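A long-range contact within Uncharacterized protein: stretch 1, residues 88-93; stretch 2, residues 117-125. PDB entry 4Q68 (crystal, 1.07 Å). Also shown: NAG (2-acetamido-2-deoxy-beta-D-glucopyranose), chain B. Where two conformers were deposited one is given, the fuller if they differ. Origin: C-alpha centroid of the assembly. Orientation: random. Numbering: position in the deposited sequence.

Stretch 1 88-93: LHYIAD
Stretch 2 (117-125) RLSISYMSS

Tyr90, Met123 and Ile120 carry this contact, which buries 363 Å² between two helix starts and the loops leading into them. Stretch 1 runs as loop through His89 (phi/psi -61/-41) and Tyr90 (-89/130), the N-cap residue, then enters a helix at Ile91. Stretch 2 is extended at Leu118 (-64/139) and Ile120 (-120/122), turns at Ser121 (-164/5), its N-cap, and is helical from Tyr122 to Ser125. The two stretches run in opposite directions: His89 CA lies 9.1 Å from Met123 CA, Tyr90 CA 8.2 Å from Ile120 CA, and Ala92 CA 8.4 Å from Leu118 CA.

The CA-to-CB bond of Tyr90 points toward stretch 2, and with chi1 -69° and chi2 -66° the ring is held on both faces. Over one, Ile120 CG2 stands 3.3 Å from the Tyr90 ring centroid, 8° off the normal, an almost axial CH-pi contact; chi1 m (-65°) places CG2 there, while chi2 t (173°) directs CD1. Over the opposite face, Met123 SE lies 4.2 Å from that centroid, 25° off the normal. The phenol tip meets the new helix, where first-turn amides lack partners within the helix: Met123 N donates to Tyr90 OH at 2.9 Å and 163°. Tyr122 N, 3.3 Å from Tyr90 OH, has too poor an angle to bond.

Met123, a selenomethionine with chi angles m, t, p (-64°, 178°, 76°), also serves His89. Its CE sits 3.9 Å from the His89 ring centroid, over the face, while His89 CB touches Met123 SE at 3.5 Å. With chi1 -61° and chi2 -70°, His89 ND1 donates to NAG O3 at 2.5 Å; NAG C8 comes within 3.6 Å of Met123 SE.

At the other end, small Ala92 packs its CB against Leu118 CD1 at 3.8 Å and Ile120 CD1 at 3.9 Å, both leucine and isoleucine being m, t.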

ATOM      1  N   LEU A  88      -5.185  -9.156   0.222  1.00  5.72           N
ATOM      2  CA  LEU A  88      -5.621  -7.971  -0.516  1.00  5.91           C
ATOM      3  C   LEU A  88      -4.513  -7.480  -1.450  1.00  5.81           C
ATOM      4  O   LEU A  88      -3.873  -6.449  -1.244  1.00  7.13           O
ATOM      5  CB  LEU A  88      -6.079  -6.904   0.465  1.00  5.94           C
ATOM      6  CG  LEU A  88      -7.334  -7.306   1.228  1.00  6.16           C
ATOM      7  CD1 LEU A  88      -7.459  -6.538   2.542  1.00  6.16           C
ATOM      8  CD2 LEU A  88      -8.574  -7.103   0.378  1.00  7.21           C
ATOM      9  N   HIS A  89      -4.326  -8.237  -2.522  1.00  5.88           N
ATOM     10  CA  HIS A  89      -3.255  -7.987  -3.482  1.00  5.94           C
ATOM     11  C   HIS A  89      -3.361  -6.630  -4.165  1.00  5.52           C
ATOM     12  O   HIS A  89      -2.348  -5.981  -4.398  1.00  6.95           O
ATOM     13  CB  HIS A  89      -3.260  -9.044  -4.577  1.00  6.52           C
ATOM     14  CG  HIS A  89      -3.051 -10.423  -4.063  1.00  6.70           C
ATOM     15  ND1 HIS A  89      -1.847 -10.834  -3.553  1.00  7.57           N
ATOM     16  CD2 HIS A  89      -3.903 -11.465  -3.938  1.00  7.18           C
ATOM     17  CE1 HIS A  89      -1.960 -12.091  -3.169  1.00  7.81           C
ATOM     18  NE2 HIS A  89      -3.197 -12.497  -3.384  1.00  7.35           N
ATOM     19  N   TYR A  90      -4.573  -6.233  -4.530  1.00  5.17           N
ATOM     20  CA  TYR A  90      -4.770  -4.967  -5.212  1.00  4.95           C
ATOM     21  C   TYR A  90      -4.984  -3.859  -4.197  1.00  4.81           C
ATOM     22  O   TYR A  90      -5.828  -3.981  -3.301  1.00  4.96           O
ATOM     23  CB  TYR A  90      -5.941  -5.044  -6.175  1.00  5.17           C
ATOM     24  CG  TYR A  90      -5.718  -5.927  -7.366  1.00  5.17           C
ATOM     25  CD1 TYR A  90      -4.764  -5.606  -8.324  1.00  5.98           C
ATOM     26  CD2 TYR A  90      -6.489  -7.069  -7.571  1.00  5.68           C
ATOM     27  CE1 TYR A  90      -4.585  -6.392  -9.443  1.00  6.07           C
ATOM     28  CE2 TYR A  90      -6.324  -7.851  -8.701  1.00  5.37           C
ATOM     29  CZ  TYR A  90      -5.381  -7.499  -9.642  1.00  5.42           C
ATOM     30  OH  TYR A  90      -5.231  -8.219 -10.805  1.00  6.65           O
ATOM     31  N   ILE A  91      -4.250  -2.767  -4.345  1.00  4.90           N
ATOM     32  CA  ILE A  91      -4.305  -1.725  -3.350  1.00  4.97           C
ATOM     33  C   ILE A  91      -5.669  -1.039  -3.301  1.00  4.65           C
ATOM     34  O   ILE A  91      -6.110  -0.658  -2.227  1.00  5.06           O
ATOM     35  CB  ILE A  91      -3.108  -0.769  -3.483  1.00  5.58           C
ATOM     36  CG1 ILE A  91      -1.796  -1.560  -3.332  1.00  6.69           C
ATOM     37  CG2 ILE A  91      -3.190   0.354  -2.446  1.00  6.42           C
ATOM     38  CD1 ILE A  91      -1.725  -2.485  -2.106  1.00  8.21           C
ATOM     39  N   ALA A  92      -6.398  -0.947  -4.412  1.00  4.74           N
ATOM     40  CA  ALA A  92      -7.764  -0.404  -4.316  1.00  5.10           C
ATOM     41  C   ALA A  92      -8.585  -1.236  -3.336  1.00  5.13           C
ATOM     42  O   ALA A  92      -9.389  -0.710  -2.574  1.00  5.66           O
ATOM     43  CB  ALA A  92      -8.449  -0.374  -5.672  1.00  5.82           C
ATOM     44  N   ASP A  93      -8.400  -2.556  -3.383  1.00  5.09           N
ATOM     45  CA  ASP A  93      -9.137  -3.497  -2.521  1.00  5.39           C
ATOM     46  C   ASP A  93      -8.670  -3.380  -1.066  1.00  5.25           C
ATOM     47  O   ASP A  93      -9.477  -3.386  -0.135  1.00  5.91           O
ATOM     48  CB  ASP A  93      -8.897  -4.907  -3.064  1.00  5.99           C
ATOM     49  CG  ASP A  93      -9.991  -5.904  -2.719  1.00  6.93           C
ATOM     50  OD1 ASP A  93     -11.054  -5.539  -2.168  1.00  7.99           O
ATOM     51  OD2 ASP A  93      -9.758  -7.083  -3.063  1.00  8.11           O
ATOM     52  N   ARG A 117     -11.296   6.002 -13.174  1.00  8.71           N
ATOM     53  CA  ARG A 117     -12.140   4.815 -13.211  1.00  8.41           C
ATOM     54  C   ARG A 117     -11.215   3.593 -13.150  1.00  8.18           C
ATOM     55  O   ARG A 117     -10.377   3.410 -14.016  1.00 10.85           O
ATOM     56  CB  ARG A 117     -12.970   4.780 -14.493  1.00  9.25           C
ATOM     57  CG  ARG A 117     -13.920   3.590 -14.584  1.00 10.29           C
ATOM     58  CD  ARG A 117     -14.555   3.584 -15.937  1.00 11.83           C
ATOM     59  NE  ARG A 117     -15.363   2.401 -16.227  1.00 13.77           N
ATOM     60  CZ  ARG A 117     -16.676   2.326 -16.047  1.00 13.90           C
ATOM     61  NH1 ARG A 117     -17.338   3.328 -15.473  1.00 15.64           N
ATOM     62  NH2 ARG A 117     -17.332   1.225 -16.417  1.00 16.17           N
ATOM     63  N   LEU A 118     -11.362   2.761 -12.129  1.00  6.76           N
ATOM     64  CA  LEU A 118     -10.495   1.611 -11.965  1.00  6.70           C
ATOM     65  C   LEU A 118     -10.670   0.616 -13.105  1.00  6.36           C
ATOM     66  O   LEU A 118     -11.782   0.325 -13.546  1.00  7.17           O
ATOM     67  CB  LEU A 118     -10.769   0.919 -10.635  1.00  6.55           C
ATOM     68  CG  LEU A 118     -10.430   1.730  -9.381  1.00  7.30           C
ATOM     69  CD1 LEU A 118     -10.920   0.978  -8.151  1.00  8.13           C
ATOM     70  CD2 LEU A 118      -8.937   2.015  -9.281  1.00  8.41           C
ATOM     71  N   SER A 119      -9.544   0.085 -13.559  1.00  6.66           N
ATOM     72  CA  SER A 119      -9.510  -0.976 -14.543  0.60  7.27           C
ATOM     73  C   SER A 119      -8.455  -1.970 -14.058  1.00  6.65           C
ATOM     74  O   SER A 119      -7.257  -1.754 -14.263  1.00  7.75           O
ATOM     75  CB  SER A 119      -9.187  -0.374 -15.912  0.60  9.31           C
ATOM     76  OG  SER A 119      -9.070  -1.374 -16.892  0.60 11.21           O
ATOM     77  N   ILE A 120      -8.913  -3.007 -13.370  1.00  6.19           N
ATOM     78  CA  ILE A 120      -8.034  -3.930 -12.677  1.00  6.14           C
ATOM     79  C   ILE A 120      -8.222  -5.323 -13.236  1.00  6.09           C
ATOM     80  O   ILE A 120      -9.318  -5.863 -13.241  1.00  7.07           O
ATOM     81  CB  ILE A 120      -8.275  -3.859 -11.150  1.00  6.58           C
ATOM     82  CG1 ILE A 120      -7.892  -2.470 -10.609  1.00  6.56           C
ATOM     83  CG2 ILE A 120      -7.495  -4.941 -10.443  1.00  8.92           C
ATOM     84  CD1 ILE A 120      -8.254  -2.223  -9.142  1.00  6.94           C
ATOM     85  N   SER A 121      -7.123  -5.890 -13.719  1.00  6.09           N
ATOM     86  CA  SER A 121      -7.115  -7.202 -14.360  1.00  6.57           C
ATOM     87  C   SER A 121      -5.728  -7.832 -14.495  1.00  6.06           C
ATOM     88  O   SER A 121      -5.598  -8.884 -15.109  1.00  6.88           O
ATOM     89  CB  SER A 121      -7.740  -7.120 -15.757  1.00  8.22           C
ATOM     90  OG  SER A 121      -6.968  -6.282 -16.583  1.00 10.23           O
ATOM     91  N   TYR A 122      -4.681  -7.209 -13.942  1.00  5.67           N
ATOM     92  CA  TYR A 122      -3.305  -7.637 -14.254  1.00  6.17           C
ATOM     93  C   TYR A 122      -3.033  -9.087 -13.870  1.00  5.78           C
ATOM     94  O   TYR A 122      -2.424  -9.837 -14.632  1.00  6.27           O
ATOM     95  CB  TYR A 122      -2.313  -6.704 -13.562  1.00  6.44           C
ATOM     96  CG  TYR A 122      -0.893  -6.920 -13.968  1.00  7.02           C
ATOM     97  CD1 TYR A 122      -0.104  -7.857 -13.333  1.00  8.17           C
ATOM     98  CD2 TYR A 122      -0.326  -6.173 -14.989  1.00  7.25           C
ATOM     99  CE1 TYR A 122       1.217  -8.060 -13.709  1.00  8.65           C
ATOM    100  CE2 TYR A 122       0.995  -6.372 -15.380  1.00  7.73           C
ATOM    101  CZ  TYR A 122       1.755  -7.321 -14.736  1.00  8.34           C
ATOM    102  OH  TYR A 122       3.072  -7.538 -15.087  1.00  9.72           O
HETATM  103  N   MSE A 123      -3.434  -9.483 -12.669  1.00  5.65           N
HETATM  104  CA  MSE A 123      -3.051 -10.794 -12.165  1.00  5.98           C
HETATM  105  C   MSE A 123      -3.689 -11.926 -12.959  1.00  5.97           C
HETATM  106  O   MSE A 123      -2.995 -12.853 -13.371  1.00  6.61           O
HETATM  107  CB  MSE A 123      -3.388 -10.910 -10.685  1.00  6.70           C
HETATM  108  CG  MSE A 123      -2.607  -9.929  -9.827  1.00  7.14           C
HETATM  109 SE   MSE A 123      -3.053 -10.023  -7.949  0.75  8.90          SE
HETATM  110  CE  MSE A 123      -2.123 -11.646  -7.492  1.00 11.51           C
ATOM    111  N   SER A 124      -4.996 -11.863 -13.192  1.00  5.99           N
ATOM    112  CA  SER A 124      -5.629 -12.919 -13.977  1.00  6.61           C
ATOM    113  C   SER A 124      -5.171 -12.892 -15.429  1.00  6.94           C
ATOM    114  O   SER A 124      -5.180 -13.917 -16.097  1.00  8.47           O
ATOM    115  CB  SER A 124      -7.145 -12.864 -13.917  1.00  7.15           C
ATOM    116  OG  SER A 124      -7.640 -11.774 -14.648  1.00  7.17           O
ATOM    117  N   SER A 125      -4.781 -11.727 -15.926  1.00  6.82           N
ATOM    118  CA  SER A 125      -4.277 -11.583 -17.291  0.80  7.47           C
ATOM    119  C   SER A 125      -2.886 -12.169 -17.466  1.00  7.11           C
ATOM    120  O   SER A 125      -2.484 -12.516 -18.575  1.00  8.35           O
ATOM    121  CB  SER A 125      -4.235 -10.108 -17.700  0.80  8.54           C
ATOM    122  OG  SER A 125      -5.550  -9.590 -17.839  0.80 11.64           O
TER
HETATM  123  C1  NAG B 301       1.861  -6.561  -3.979  0.50 10.08           C
HETATM  124  C2  NAG B 301       1.213  -7.789  -4.604  0.50  8.88           C
HETATM  125  C3  NAG B 301       0.691  -8.747  -3.536  0.50  7.54           C
HETATM  126  C4  NAG B 301       1.705  -8.950  -2.413  0.50  7.71           C
HETATM  127  C5  NAG B 301       2.317  -7.635  -1.947  0.50  8.17           C
HETATM  128  C6  NAG B 301       3.405  -7.903  -0.915  0.50  8.64           C
HETATM  129  C7  NAG B 301       0.256  -7.553  -6.854  0.50  8.75           C
HETATM  130  C8  NAG B 301      -0.915  -7.179  -7.701  0.50  8.34           C
HETATM  131  N2  NAG B 301       0.143  -7.420  -5.530  0.50  9.27           N
HETATM  132  O1  NAG B 301       2.453  -5.819  -5.002  0.50 13.75           O
HETATM  133  O3  NAG B 301       0.469  -9.990  -4.153  0.50  8.51           O
HETATM  134  O4  NAG B 301       1.122  -9.640  -1.333  0.50  9.04           O
HETATM  135  O5  NAG B 301       2.859  -6.946  -3.053  0.50  9.12           O
HETATM  136  O6  NAG B 301       4.422  -8.696  -1.475  0.50  8.34           O
HETATM  137  O7  NAG B 301       1.264  -7.964  -7.421  0.50 10.12           O